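Local structure of major capsid protein P2 (Pseudoalteromonas phage pm2, 2VVF) at residues P11-A14 and S18-I21; I32-S37 and K60-L65; L67-H72 and G79-H84; L106-V109 and T113-I116; F118-D121 and G126-L129. The protein builds the outer protein shell of the phage as its major capsid protein, a homotrimer whose subunits each carry two jelly-roll domains. All blocks are in the same frame, centred on the assembly; numbering follows the deposited sequence.

Contact 1. Residues P11-A14 and S18-I21; sequences PNVA and SCSI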
# COMPACT_ATOMS: atom_id res chain seq x y z
N PRO A 11 12.29 14.35 -32.68
CA PRO A 11 13.11 14.88 -33.77
C PRO A 11 14.58 15.12 -33.42
O PRO A 11 14.91 15.64 -32.35
CB PRO A 11 12.43 16.21 -34.10
CG PRO A 11 11.03 16.07 -33.61
CD PRO A 11 11.13 15.21 -32.39
N ASN A 12 15.45 14.75 -34.35
CA ASN A 12 16.89 14.96 -34.23
C ASN A 12 17.53 14.48 -32.94
O ASN A 12 18.14 15.27 -32.22
CB ASN A 12 17.23 16.42 -34.48
CG ASN A 12 16.40 17.03 -35.59
OD1 ASN A 12 16.38 16.54 -36.72
ND2 ASN A 12 15.67 18.09 -35.26
N VAL A 13 17.45 13.18 -32.67
CA VAL A 13 18.07 12.61 -31.49
C VAL A 13 19.51 12.21 -31.80
O VAL A 13 19.76 11.17 -32.40
CB VAL A 13 17.26 11.42 -30.93
CG1 VAL A 13 18.02 10.75 -29.79
CG2 VAL A 13 15.89 11.89 -30.46
N ALA A 14 20.45 13.06 -31.40
CA ALA A 14 21.86 12.79 -31.64
C ALA A 14 22.72 13.44 -30.56
O ALA A 14 22.28 14.37 -29.88
CB ALA A 14 22.27 13.29 -33.01
N SER A 18 20.10 19.38 -29.15
CA SER A 18 19.12 19.90 -28.21
C SER A 18 17.75 19.47 -28.72
O SER A 18 17.23 20.02 -29.70
CB SER A 18 19.20 21.43 -28.15
OG SER A 18 20.04 21.85 -27.10
N CYS A 19 17.17 18.46 -28.07
CA CYS A 19 15.88 17.94 -28.49
C CYS A 19 14.74 18.37 -27.59
O CYS A 19 14.95 18.97 -26.53
CB CYS A 19 15.92 16.42 -28.61
SG CYS A 19 17.40 15.78 -29.43
N SER A 20 13.52 18.07 -28.02
CA SER A 20 12.34 18.45 -27.26
C SER A 20 11.20 17.46 -27.49
O SER A 20 11.05 16.93 -28.59
CB SER A 20 11.90 19.85 -27.66
OG SER A 20 10.61 20.14 -27.17
N ILE A 21 10.41 17.23 -26.45
CA ILE A 21 9.25 16.35 -26.55
C ILE A 21 8.01 17.22 -26.56
O ILE A 21 7.48 17.59 -25.51
CB ILE A 21 9.20 15.32 -25.40
CG1 ILE A 21 10.39 14.36 -25.50
CG2 ILE A 21 7.88 14.55 -25.43
CD1 ILE A 21 10.41 13.32 -24.40

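Contact 2. Residues I32-S37 and K60-L65; sequences IDLRYS and KTLNDL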
# COMPACT_ATOMS: atom_id res chain seq x y z
N ILE A 32 4.39 10.00 -18.37
CA ILE A 32 5.10 9.97 -19.64
C ILE A 32 6.32 9.06 -19.49
O ILE A 32 7.25 9.37 -18.73
CB ILE A 32 5.49 11.38 -20.12
CG1 ILE A 32 4.26 12.10 -20.69
CG2 ILE A 32 6.60 11.31 -21.16
CD1 ILE A 32 4.43 13.59 -20.84
N ASP A 33 6.31 7.93 -20.18
CA ASP A 33 7.40 6.97 -20.11
C ASP A 33 8.44 7.23 -21.20
O ASP A 33 8.17 7.08 -22.39
CB ASP A 33 6.87 5.54 -20.21
CG ASP A 33 5.75 5.27 -19.23
OD1 ASP A 33 5.88 5.65 -18.05
OD2 ASP A 33 4.73 4.67 -19.64
N LEU A 34 9.64 7.63 -20.78
CA LEU A 34 10.71 7.92 -21.72
C LEU A 34 11.73 6.79 -21.79
O LEU A 34 12.43 6.52 -20.82
CB LEU A 34 11.41 9.24 -21.36
CG LEU A 34 12.62 9.62 -22.21
CD1 LEU A 34 12.20 9.95 -23.64
CD2 LEU A 34 13.37 10.79 -21.59
N ARG A 35 11.81 6.14 -22.94
CA ARG A 35 12.75 5.05 -23.16
C ARG A 35 14.04 5.62 -23.73
O ARG A 35 14.02 6.44 -24.64
CB ARG A 35 12.15 4.01 -24.11
CG ARG A 35 13.00 2.77 -24.29
CD ARG A 35 12.27 1.71 -25.10
NE ARG A 35 11.30 0.97 -24.30
CZ ARG A 35 11.62 0.13 -23.33
NH1 ARG A 35 12.89 -0.09 -23.02
NH2 ARG A 35 10.67 -0.50 -22.65
N TYR A 36 15.17 5.19 -23.18
CA TYR A 36 16.47 5.68 -23.63
C TYR A 36 17.48 4.55 -23.81
O TYR A 36 17.43 3.53 -23.12
CB TYR A 36 17.02 6.70 -22.64
CG TYR A 36 17.28 6.13 -21.26
CD1 TYR A 36 16.31 6.20 -20.27
CD2 TYR A 36 18.49 5.51 -20.96
CE1 TYR A 36 16.53 5.67 -19.01
CE2 TYR A 36 18.72 4.97 -19.70
CZ TYR A 36 17.74 5.05 -18.73
OH TYR A 36 17.98 4.52 -17.48
N SER A 37 18.41 4.75 -24.73
CA SER A 37 19.46 3.79 -25.01
C SER A 37 20.57 4.48 -25.79
O SER A 37 20.31 5.44 -26.53
CB SER A 37 18.91 2.59 -25.79
OG SER A 37 18.91 2.84 -27.19
N LYS A 60 18.60 18.94 -13.54
CA LYS A 60 19.97 19.12 -14.03
C LYS A 60 20.28 18.03 -15.05
O LYS A 60 20.85 18.30 -16.10
CB LYS A 60 20.96 19.07 -12.88
CG LYS A 60 22.17 19.98 -13.05
CD LYS A 60 22.99 20.05 -11.78
CE LYS A 60 24.47 20.10 -12.08
NZ LYS A 60 25.24 19.15 -11.23
N THR A 61 19.89 16.81 -14.72
CA THR A 61 20.07 15.66 -15.60
C THR A 61 18.91 14.69 -15.41
O THR A 61 18.18 14.77 -14.42
CB THR A 61 21.43 14.95 -15.38
OG1 THR A 61 21.28 13.93 -14.39
CG2 THR A 61 22.49 15.94 -14.93
N LEU A 62 18.72 13.79 -16.37
CA LEU A 62 17.64 12.82 -16.30
C LEU A 62 17.78 11.89 -15.10
O LEU A 62 16.82 11.26 -14.68
CB LEU A 62 17.56 12.01 -17.60
CG LEU A 62 16.21 11.37 -17.90
CD1 LEU A 62 15.12 12.42 -18.03
CD2 LEU A 62 16.29 10.52 -19.16
N ASN A 63 18.99 11.83 -14.55
CA ASN A 63 19.27 10.98 -13.40
C ASN A 63 18.54 11.47 -12.16
O ASN A 63 18.25 10.69 -11.25
CB ASN A 63 20.77 10.90 -13.13
CG ASN A 63 21.12 9.83 -12.11
OD1 ASN A 63 20.69 8.68 -12.23
ND2 ASN A 63 21.88 10.20 -11.10
N ASP A 64 18.24 12.76 -12.12
CA ASP A 64 17.54 13.35 -11.00
C ASP A 64 16.07 12.93 -11.00
O ASP A 64 15.42 12.90 -9.95
CB ASP A 64 17.66 14.88 -11.03
CG ASP A 64 18.94 15.37 -10.39
OD1 ASP A 64 19.94 15.56 -11.12
OD2 ASP A 64 18.96 15.56 -9.15
N LEU A 65 15.56 12.58 -12.18
CA LEU A 65 14.19 12.13 -12.31
C LEU A 65 14.12 10.67 -11.85
O LEU A 65 13.11 10.23 -11.29
CB LEU A 65 13.71 12.25 -13.76
CG LEU A 65 12.30 11.72 -14.05
CD1 LEU A 65 11.24 12.54 -13.31
CD2 LEU A 65 12.01 11.71 -15.54

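Contact 3. Residues L67-H72 and G79-H84; sequences LENTRH and GVVSFH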
# COMPACT_ATOMS: atom_id res chain seq x y z
N LEU A 67 16.09 9.43 -9.54
CA LEU A 67 16.23 9.50 -8.09
C LEU A 67 14.93 9.97 -7.44
O LEU A 67 14.57 9.54 -6.35
CB LEU A 67 17.38 10.43 -7.72
CG LEU A 67 18.76 9.97 -8.19
CD1 LEU A 67 19.84 10.97 -7.81
CD2 LEU A 67 19.09 8.60 -7.63
N GLU A 68 14.22 10.85 -8.14
CA GLU A 68 12.95 11.36 -7.65
C GLU A 68 11.96 10.21 -7.51
O GLU A 68 11.22 10.13 -6.53
CB GLU A 68 12.39 12.40 -8.62
CG GLU A 68 10.91 12.70 -8.45
CD GLU A 68 10.45 13.86 -9.30
OE1 GLU A 68 11.16 14.89 -9.33
OE2 GLU A 68 9.40 13.74 -9.96
N ASN A 69 11.96 9.31 -8.49
CA ASN A 69 11.06 8.16 -8.48
C ASN A 69 11.53 7.11 -7.47
O ASN A 69 10.72 6.48 -6.80
CB ASN A 69 10.97 7.54 -9.88
CG ASN A 69 10.30 8.46 -10.89
OD1 ASN A 69 9.46 9.29 -10.52
ND2 ASN A 69 10.67 8.32 -12.15
N THR A 70 12.85 6.94 -7.37
CA THR A 70 13.43 5.98 -6.44
C THR A 70 13.07 6.33 -5.00
O THR A 70 12.79 5.45 -4.19
CB THR A 70 14.96 5.89 -6.62
OG1 THR A 70 15.27 5.58 -7.98
CG2 THR A 70 15.54 4.81 -5.72
N ARG A 71 13.09 7.62 -4.69
CA ARG A 71 12.78 8.10 -3.34
C ARG A 71 11.40 7.67 -2.86
O ARG A 71 11.22 7.35 -1.69
CB ARG A 71 12.90 9.63 -3.28
CG ARG A 71 13.29 10.15 -1.91
CD ARG A 71 13.23 11.66 -1.87
NE ARG A 71 11.86 12.15 -1.93
CZ ARG A 71 10.99 12.06 -0.93
NH1 ARG A 71 11.34 11.49 0.22
NH2 ARG A 71 9.76 12.54 -1.08
N HIS A 72 10.42 7.69 -3.77
CA HIS A 72 9.06 7.31 -3.43
C HIS A 72 8.87 5.81 -3.59
O HIS A 72 7.76 5.29 -3.41
CB HIS A 72 8.06 8.05 -4.32
CG HIS A 72 8.01 9.52 -4.07
ND1 HIS A 72 7.47 10.06 -2.92
CD2 HIS A 72 8.43 10.57 -4.82
CE1 HIS A 72 7.55 11.38 -2.98
NE2 HIS A 72 8.13 11.71 -4.11
N GLY A 79 16.65 1.55 -18.77
CA GLY A 79 16.30 1.82 -20.16
C GLY A 79 15.02 2.65 -20.25
O GLY A 79 14.59 3.01 -21.34
N VAL A 80 14.41 2.93 -19.11
CA VAL A 80 13.19 3.72 -19.08
C VAL A 80 13.09 4.59 -17.83
O VAL A 80 13.46 4.17 -16.74
CB VAL A 80 11.93 2.83 -19.22
CG1 VAL A 80 10.74 3.67 -19.70
CG2 VAL A 80 12.19 1.68 -20.17
N VAL A 81 12.58 5.80 -18.02
CA VAL A 81 12.39 6.74 -16.92
C VAL A 81 11.05 7.45 -17.14
O VAL A 81 10.78 7.96 -18.22
CB VAL A 81 13.56 7.73 -16.78
CG1 VAL A 81 13.59 8.70 -17.95
CG2 VAL A 81 13.49 8.47 -15.46
N SER A 82 10.21 7.44 -16.12
CA SER A 82 8.88 8.02 -16.23
C SER A 82 8.72 9.37 -15.55
O SER A 82 9.34 9.65 -14.53
CB SER A 82 7.82 7.05 -15.70
OG SER A 82 7.92 5.78 -16.34
N PHE A 83 7.84 10.19 -16.12
CA PHE A 83 7.52 11.50 -15.56
C PHE A 83 6.18 11.32 -14.87
O PHE A 83 5.14 11.29 -15.53
CB PHE A 83 7.38 12.54 -16.67
CG PHE A 83 8.69 13.00 -17.25
CD1 PHE A 83 9.25 14.20 -16.86
CD2 PHE A 83 9.34 12.24 -18.21
CE1 PHE A 83 10.45 14.62 -17.40
CE2 PHE A 83 10.54 12.66 -18.75
CZ PHE A 83 11.09 13.85 -18.35
N HIS A 84 6.20 11.16 -13.56
CA HIS A 84 4.97 10.96 -12.80
C HIS A 84 4.33 12.29 -12.41
O HIS A 84 4.67 12.89 -11.39
CB HIS A 84 5.25 10.14 -11.54
CG HIS A 84 5.60 8.71 -11.81
ND1 HIS A 84 4.66 7.70 -11.86
CD2 HIS A 84 6.80 8.12 -12.05
CE1 HIS A 84 5.27 6.56 -12.11
NE2 HIS A 84 6.56 6.78 -12.24
O HOH W 1 8.30 12.06 -11.63
O HOH W 2 11.13 5.77 -13.43

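Contact 4. Residues L106-V109 and T113-I116; sequences LGTV and TCEI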
# COMPACT_ATOMS: atom_id res chain seq x y z
N LEU A 106 -0.95 16.39 -15.52
CA LEU A 106 -0.65 17.52 -16.39
C LEU A 106 -1.74 17.79 -17.41
O LEU A 106 -1.69 17.30 -18.54
CB LEU A 106 0.69 17.30 -17.10
CG LEU A 106 1.10 18.37 -18.11
CD1 LEU A 106 1.07 19.75 -17.47
CD2 LEU A 106 2.48 18.07 -18.67
N GLY A 107 -2.73 18.59 -17.01
CA GLY A 107 -3.81 18.97 -17.92
C GLY A 107 -3.23 19.97 -18.91
O GLY A 107 -2.33 20.74 -18.57
N THR A 108 -3.73 19.95 -20.14
CA THR A 108 -3.22 20.85 -21.18
C THR A 108 -4.27 21.80 -21.74
O THR A 108 -3.95 22.66 -22.57
CB THR A 108 -2.51 20.07 -22.30
OG1 THR A 108 -3.47 19.29 -23.02
CG2 THR A 108 -1.45 19.15 -21.72
N VAL A 109 -5.51 21.66 -21.29
CA VAL A 109 -6.59 22.52 -21.77
C VAL A 109 -6.30 24.00 -21.55
O VAL A 109 -6.01 24.43 -20.44
CB VAL A 109 -7.95 22.11 -21.18
CG1 VAL A 109 -8.97 23.22 -21.37
CG2 VAL A 109 -8.43 20.81 -21.81
N THR A 113 1.30 25.62 -25.75
CA THR A 113 2.42 24.71 -25.94
C THR A 113 2.78 23.95 -24.66
O THR A 113 2.78 24.51 -23.57
CB THR A 113 3.66 25.42 -26.52
OG1 THR A 113 4.22 26.31 -25.55
CG2 THR A 113 3.29 26.20 -27.77
N CYS A 114 3.09 22.67 -24.83
CA CYS A 114 3.51 21.81 -23.73
C CYS A 114 4.76 21.09 -24.21
O CYS A 114 4.71 20.29 -25.15
CB CYS A 114 2.42 20.82 -23.35
SG CYS A 114 2.49 20.26 -21.64
N GLU A 115 5.90 21.39 -23.59
CA GLU A 115 7.16 20.82 -24.03
C GLU A 115 8.03 20.25 -22.91
O GLU A 115 7.97 20.69 -21.76
CB GLU A 115 7.97 21.90 -24.76
CG GLU A 115 8.40 21.52 -26.16
CD GLU A 115 8.91 22.72 -26.94
OE1 GLU A 115 8.07 23.46 -27.50
OE2 GLU A 115 10.14 22.93 -26.99
N ILE A 116 8.87 19.29 -23.28
CA ILE A 116 9.84 18.70 -22.37
C ILE A 116 11.19 18.78 -23.07
O ILE A 116 11.56 17.89 -23.83
CB ILE A 116 9.48 17.25 -21.99
CG1 ILE A 116 8.22 17.22 -21.13
CG2 ILE A 116 10.64 16.61 -21.24
CD1 ILE A 116 7.85 15.83 -20.66

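Contact 5. Residues F118-D121 and G126-L129; sequences FDID and GPKL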
# COMPACT_ATOMS: atom_id res chain seq x y z
N PHE A 118 15.41 19.23 -23.44
CA PHE A 118 16.61 18.65 -22.83
C PHE A 118 17.75 18.67 -23.84
O PHE A 118 17.54 18.79 -25.04
CB PHE A 118 16.33 17.22 -22.36
CG PHE A 118 15.91 16.29 -23.46
CD1 PHE A 118 14.57 16.15 -23.80
CD2 PHE A 118 16.85 15.56 -24.18
CE1 PHE A 118 14.18 15.30 -24.82
CE2 PHE A 118 16.47 14.71 -25.19
CZ PHE A 118 15.13 14.58 -25.52
N ASP A 119 18.97 18.55 -23.33
CA ASP A 119 20.16 18.55 -24.17
C ASP A 119 20.87 17.20 -24.09
O ASP A 119 21.06 16.66 -23.00
CB ASP A 119 21.12 19.66 -23.75
CG ASP A 119 20.43 21.01 -23.63
OD1 ASP A 119 19.54 21.30 -24.45
OD2 ASP A 119 20.79 21.78 -22.71
N ILE A 120 21.26 16.67 -25.24
CA ILE A 120 21.98 15.40 -25.28
C ILE A 120 23.48 15.65 -25.24
O ILE A 120 24.02 16.37 -26.08
CB ILE A 120 21.58 14.55 -26.51
CG1 ILE A 120 20.06 14.51 -26.66
CG2 ILE A 120 22.15 13.14 -26.40
CD1 ILE A 120 19.58 13.63 -27.80
N ASP A 121 24.14 15.08 -24.24
CA ASP A 121 25.58 15.26 -24.09
C ASP A 121 26.33 14.85 -25.36
O ASP A 121 25.88 13.98 -26.10
CB ASP A 121 26.11 14.50 -22.88
CG ASP A 121 27.54 14.89 -22.52
OD1 ASP A 121 27.74 16.00 -22.00
OD2 ASP A 121 28.46 14.08 -22.77
N GLY A 126 25.27 6.52 -28.74
CA GLY A 126 24.37 6.49 -29.90
C GLY A 126 22.93 6.68 -29.41
O GLY A 126 22.11 5.77 -29.52
N PRO A 127 22.66 7.86 -28.87
CA PRO A 127 21.35 8.19 -28.31
C PRO A 127 20.14 7.72 -29.12
O PRO A 127 20.07 7.90 -30.33
CB PRO A 127 21.38 9.72 -28.24
CG PRO A 127 22.37 10.13 -29.26
CD PRO A 127 23.42 9.06 -29.25
N LYS A 128 19.19 7.13 -28.41
CA LYS A 128 17.94 6.65 -28.99
C LYS A 128 16.85 6.89 -27.95
O LYS A 128 16.89 6.32 -26.86
CB LYS A 128 18.03 5.15 -29.30
CG LYS A 128 18.27 4.83 -30.77
CD LYS A 128 18.98 3.50 -30.94
CE LYS A 128 19.79 3.46 -32.22
NZ LYS A 128 20.09 2.06 -32.65
N LEU A 129 15.91 7.77 -28.27
CA LEU A 129 14.85 8.10 -27.32
C LEU A 129 13.45 8.08 -27.92
O LEU A 129 13.22 8.61 -29.01
CB LEU A 129 15.12 9.46 -26.67
CG LEU A 129 16.51 9.68 -26.07
CD1 LEU A 129 17.01 11.07 -26.40
CD2 LEU A 129 16.48 9.44 -24.57

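Contact 1. Residues P11-A14 and S18-I21
The contact gathers round the sulfur of Cys19, which lies against the backbone of Pro11, Asn12 and Val13. Its van der Waals partners are mixed. Val13 CA is 3.8 Å from Cys19 SG, and on the apolar side Val13 CG2 approaches the same sulfur at 4.3 Å. The Cys19 side chain is turned so that SG lies beside its own backbone N and opposite the carbonyl carbon (chi1 -44°), which places the sulfur next to the Asn12-Val13 backbone.

In the N-terminal jelly roll, 18-21 belongs to an outermost strand, within the chain, of a four-stranded antiparallel sheet, and 11-14 is the irregular loop leading to it. That loop makes no backbone pairing with 18-21; Asn12 adopts left-handed backbone angles as the chain bends round Cys19.

The carbonyls make a second group. Pro11 O sits 4.0 Å from Cys19 CB, while the carbonyl of Asn12 is modelled so close to the sulfur that the detail is doubtful; its sound partner is the side-chain amide of Asn17. Farther along, the ring carbon Pro11 CD lies 4.2 Å from Ser20 O. Beneath the loop, Cys19 and Val13 both rest on Ile120 of strand 114-120.

Contact 2. Residues I32-S37 and K60-L65
Leu34 and Leu62 meet through their methyl groups, joining a strand of the N-terminal jelly roll to the start of the helical excursion that packs on its sheet. Leu34 CD2 lies 3.8 Å from Leu62 CD2, and the two side chains pass each other at a slant. Both are extended in the same sense, with CG anti to the backbone N (chi1 176° in Leu34, -157° in Leu62), and this carries their methyls across a gap of 10.1 Å between Leu34 CA and Leu62 CA. The second neighbour is more distant: Tyr36 CD1 stands 4.5 Å from the same Leu62 methyl, so Leu62 CD2 is the atom on which the whole contact turns.

Around this apolar core, Val81 of the adjacent strand joins Leu34 through the backbone and Leu62 through its side chain. Leu34 also packs on Ile10, and Tyr36 on Pro41 and Leu129. The other face of strand 32-37 looks toward a neighbouring subunit, where Arg35 makes a salt bridge to Asp202 of that subunit and Asp33 a hydrogen bond to its Gln209.

The backbone of Leu62 is tied into the turn that leads to the helix. Leu65 N bonds to Leu62 O at 3.1 Å, and just before it Thr61 caps the turn: Asn63 N donates to Thr61 OG1 at 3.1 Å, with a bent N-H...O angle of 142°.

Contact 3. Residues L67-H72 and G79-H84
The carboxamide of Asn69 reaches from the helix to the strand and makes the close part of the contact with Ser82 and His84. Asn69 ND2 donates to Ser82 O at 3.0 Å along a nearly straight path (166°), and the carbonyl oxygen lies close to the plane of the amide. With CG beside its own backbone N, Asn69 also brings OD1 to within 3.3 Å of His84 CD2; amide and imidazole planes stand almost perpendicular, 83° apart.

Beside this direct bond the link is looser and runs through water bound to the same amide. Val81 CG2 stays 4.4 Å from Asn69 ND2. One water is held from three sides: it donates to Glu68 OE2 (2.6 Å) and to Asn69 OD1, and accepts from His84 N, so Glu68 reaches the strand through it. A second water links Ser82 N to Asn69 ND2, the latter by a weak bond. Asn69 OD1 has a further donor in Arg74 NH1, which with the water fixes the amide's flip.

Helix 67-71 runs across strand 80-84 at 73°, with axes 9.3 Å apart. The strand pairs antiparallel with strand 28-37, and Ser82 OG bonds to Asp33 and to Tyr205 of a neighbouring subunit.

Contact 4. Residues L106-V109 and T113-I116
Cys114 points its sulfur at Leu106 and Thr108, in the interior between the two sheets of the N-terminal jelly roll. Strand 106-107 belongs to one sheet and strand 114-120 to the other, and a short loop joins them, so this contact links the two layers at one end of the sandwich. Cys114 SG is anti to its backbone N (chi1 -154°), a setting that sends it across toward the opposite layer. There it finds Leu106, likewise extended (chi1 176°), whose methyl CD2 comes to 3.7 Å from Cys114 SG.

Leu51 touches both Leu106 and Cys114 and Leu23 lies beside Cys114, while Tyr29 and Phe85 pack on Leu106. Just before Leu106, Ala105 is one of the residues of a calcium site, and the Leu106 side chain lies about 6 Å from the ion.

Thr108 divides its branches between two tasks. Its hydroxyl is turned away from the sulfur and is hydrogen-bonded to the backbone of Gln27 and Gly26, at the loop leading into strand 28-37. That hold fixes the rotation of the side chain and presents the methyl instead: Thr108 CG2 faces Cys114 SG at 4.1 Å.

Contact 5. Residues F118-D121 and G126-L129
Between Phe118 and Ile120, the residues that face Leu129 and Pro127, Asp119 OD1 is held by a hydrogen bond from Ser18 OG, with a long, weak ion pair to Arg48 besides; its other oxygen, OD2, bonds to Asn46 ND2. These polar ties lie on the outward side of the strand. The side chains that make the contact, on the inward side, are apolar.

Leu129 CD1 is the shared methyl. It lies 3.9 Å from Phe118 CE2, the ring and the leucine approaching head-on from facing strands, and also 3.9 Å from Ile120 CD1, where the ends of the two aliphatic chains meet. Phe118 holds its ring between backbone N and carbonyl carbon (chi1 60°), and this swings CE2 and CZ over toward the leucine.

Ile120 works with both branches. While CG1 carries CD1 to Leu129, the short branch, anti to the backbone N, puts Ile120 CG2 4.0 Å from Pro127 CB, and the two side chains meet at a slant, the methyl lying against CB and CG of the proline. Val13 also packs on Pro127 and Leu129.

Residues 118-120 lie in the four-stranded sheet next to strand 18-23 and strand 44-51, and 128-129 open a strand of the facing sheet beside strand 28-37; the intervening loop joins the two layers of the N-terminal jelly roll.

How the contacts relate
All five contacts lie in the N-terminal half of the double jelly roll and close one after another along the chain. Contacts 1 and 5 sit together, centres 7 Å apart, where strands 18-23 and 114-120 pair; contact 4 uses the same strand 114-120, but its centre is 22 Å from that of contact 5. Contacts 2 and 3 are 8 Å apart, share helix 63-71 and hold it against strands 28-37 and 80-84 of the facing sheet. Ile21 on Leu34, Ile32 on Ile116 and Phe83 on Ile116 bridge the layers. Contacts 4 and 5 each link the two layers where the chain crosses between sheets, while the strands of contacts 2 and 3 meet a neighbouring subunit.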